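Local coordinates for capsid protein (Pseudomonas phage PP7, PDB 2QUD), which self-assembles as dimers into a T=3 icosahedral capsid, packages the viral genome by binding its RNA packaging signals, and represses translation of the viral replicase, at residues Asp102-Lys105 with Ser106-Thr110. Numbering follows the deposited sequence.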
ATOM      1  N   ASP A 102      -7.054   8.010  -4.678  1.00 16.37           N
ATOM      2  CA  ASP A 102      -8.196   7.346  -5.270  1.00 17.43           C
ATOM      3  C   ASP A 102      -7.763   6.227  -6.212  1.00 17.00           C
ATOM      4  O   ASP A 102      -8.332   5.122  -6.228  1.00 17.30           O
ATOM      5  CB  ASP A 102      -9.037   8.365  -6.029  1.00 15.27           C
ATOM      6  CG  ASP A 102      -9.916   9.248  -5.126  1.00 20.60           C
ATOM      7  OD1 ASP A 102     -10.116   8.931  -3.925  1.00 18.87           O
ATOM      8  OD2 ASP A 102     -10.441  10.277  -5.634  1.00 20.13           O
ATOM      9  N   LEU A 103      -6.772   6.524  -7.041  1.00 15.87           N
ATOM     10  CA  LEU A 103      -6.255   5.494  -7.958  1.00 20.56           C
ATOM     11  C   LEU A 103      -5.590   4.333  -7.213  1.00 15.39           C
ATOM     12  O   LEU A 103      -5.722   3.175  -7.620  1.00 16.07           O
ATOM     13  CB  LEU A 103      -5.278   6.108  -8.951  1.00 17.39           C
ATOM     14  CG  LEU A 103      -5.953   7.049  -9.967  1.00 19.44           C
ATOM     15  CD1 LEU A 103      -4.876   7.920 -10.640  1.00 20.47           C
ATOM     16  CD2 LEU A 103      -6.724   6.283 -11.053  1.00 20.62           C
ATOM     17  N   THR A 104      -4.883   4.619  -6.135  1.00 15.27           N
ATOM     18  CA  THR A 104      -4.250   3.563  -5.386  1.00 14.40           C
ATOM     19  C   THR A 104      -5.288   2.703  -4.649  1.00 15.11           C
ATOM     20  O   THR A 104      -5.186   1.572  -4.621  1.00 16.05           O
ATOM     21  CB  THR A 104      -3.251   4.102  -4.385  1.00 17.35           C
ATOM     22  OG1 THR A 104      -2.214   4.763  -5.077  1.00 14.93           O
ATOM     23  CG2 THR A 104      -2.683   3.004  -3.573  1.00 18.11           C
ATOM     24  N   LYS A 105      -6.281   3.337  -4.059  1.00 16.24           N
ATOM     25  CA  LYS A 105      -7.397   2.633  -3.452  1.00 16.33           C
ATOM     26  C   LYS A 105      -8.017   1.681  -4.459  1.00 20.44           C
ATOM     27  O   LYS A 105      -8.215   0.514  -4.124  1.00 17.28           O
ATOM     28  CB  LYS A 105      -8.423   3.612  -2.853  1.00 17.92           C
ATOM     29  CG  LYS A 105      -9.662   2.981  -2.257  1.00 20.22           C
ATOM     30  CD  LYS A 105     -10.632   4.064  -1.838  1.00 23.82           C
ATOM     31  CE  LYS A 105     -11.918   3.485  -1.216  1.00 40.78           C
ATOM     32  NZ  LYS A 105     -12.641   2.456  -2.039  1.00 51.10           N
ATOM     33  N   SER A 106      -8.264   2.170  -5.679  1.00 18.26           N
ATOM     34  CA  SER A 106      -8.807   1.335  -6.756  0.50 19.56           C
ATOM     35  C   SER A 106      -7.869   0.199  -7.148  1.00 17.35           C
ATOM     36  O   SER A 106      -8.294  -0.956  -7.240  1.00 22.62           O
ATOM     37  CB  SER A 106      -9.132   2.170  -7.987  0.50 19.88           C
ATOM     38  OG  SER A 106      -9.795   1.381  -8.951  0.50 15.43           O
ATOM     39  N   LEU A 107      -6.592   0.519  -7.362  1.00 18.28           N
ATOM     40  CA  LEU A 107      -5.609  -0.504  -7.697  1.00 17.75           C
ATOM     41  C   LEU A 107      -5.561  -1.656  -6.705  1.00 18.38           C
ATOM     42  O   LEU A 107      -5.645  -2.812  -7.098  1.00 19.55           O
ATOM     43  CB  LEU A 107      -4.238   0.143  -7.789  1.00 18.08           C
ATOM     44  CG  LEU A 107      -2.979  -0.708  -8.085  1.00 19.40           C
ATOM     45  CD1 LEU A 107      -3.117  -1.448  -9.443  1.00 20.46           C
ATOM     46  CD2 LEU A 107      -1.727   0.166  -8.004  1.00 23.44           C
ATOM     47  N   VAL A 108      -5.422  -1.332  -5.425  1.00 18.40           N
ATOM     48  CA  VAL A 108      -5.341  -2.329  -4.373  1.00 17.97           C
ATOM     49  C   VAL A 108      -6.599  -3.173  -4.357  1.00 16.21           C
ATOM     50  O   VAL A 108      -6.514  -4.373  -4.188  1.00 20.59           O
ATOM     51  CB  VAL A 108      -5.077  -1.687  -2.994  1.00 18.03           C
ATOM     52  CG1 VAL A 108      -5.150  -2.753  -1.894  1.00 22.10           C
ATOM     53  CG2 VAL A 108      -3.732  -1.025  -2.992  1.00 16.12           C
ATOM     54  N   ALA A 109      -7.750  -2.531  -4.569  1.00 18.92           N
ATOM     55  CA  ALA A 109      -9.047  -3.223  -4.565  1.00 21.49           C
ATOM     56  C   ALA A 109      -9.266  -4.173  -5.743  1.00 20.35           C
ATOM     57  O   ALA A 109     -10.185  -5.003  -5.675  1.00 24.31           O
ATOM     58  CB  ALA A 109     -10.182  -2.222  -4.489  1.00 25.94           C
ATOM     59  N   THR A 110      -8.466  -4.086  -6.813  1.00 20.13           N
ATOM     60  CA  THR A 110      -8.635  -4.974  -7.970  1.00 20.21           C
ATOM     61  C   THR A 110      -8.437  -6.466  -7.661  1.00 18.56           C
ATOM     62  O   THR A 110      -7.580  -6.860  -6.854  1.00 21.65           O
ATOM     63  CB  THR A 110      -7.703  -4.588  -9.169  1.00 22.43           C
ATOM     64  OG1 THR A 110      -6.320  -4.765  -8.840  1.00 22.39           O
ATOM     65  CG2 THR A 110      -7.987  -3.165  -9.641  1.00 22.38           C
TER
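T104 and V108, one turn apart on the helix 94-109, meet methyl to methyl, T104 CG2 lying 4.2 Å from V108 CG2. V108 sets CG1 anti to its backbone N (chi1 174°), which brings CG2 back beside that N and over the preceding turn, 3.4 Å from T104 O. The same carbonyl receives V108 N at 3.0 Å in a nearly straight bond (N-H...O 177°), so the valine meets it with both its amide and a branch methyl. T104 turns its hydroxyl the other way, to L100 O one turn earlier, while its side chain packs on W82 of the second subunit.

The neighbouring i to i+4 bonds, L107 N to L103 O (2.8 Å), S106 N to D102 O and A109 N to K105 O, reach their carbonyls from positions tilted out of the carbonyl plane. The last of these is the most bent, at 150°, and A109 CB sits 3.4 Å from the same K105 O. L107 CB likewise rests on L103 O. S106 brings CB near the earlier turn, against D102 O; in the modelled conformer its OG bonds to S11 O of the second subunit.

At the end of the helix L107 O is gripped by two donors of T110, the backbone N and OG1, the hydroxyl lying 2.7 Å away in the carbonyl plane. T110 OG1 also bonds to V113 N, making T110 the N-cap of helix 111-119 and tying the two helices at their junction. The arrangement belongs to the two C-terminal helices of the Leviviricetes coat-protein fold, which follow the antiparallel sheet and are broken at T110, with helix 94-109 packing on the second subunit of the dimer.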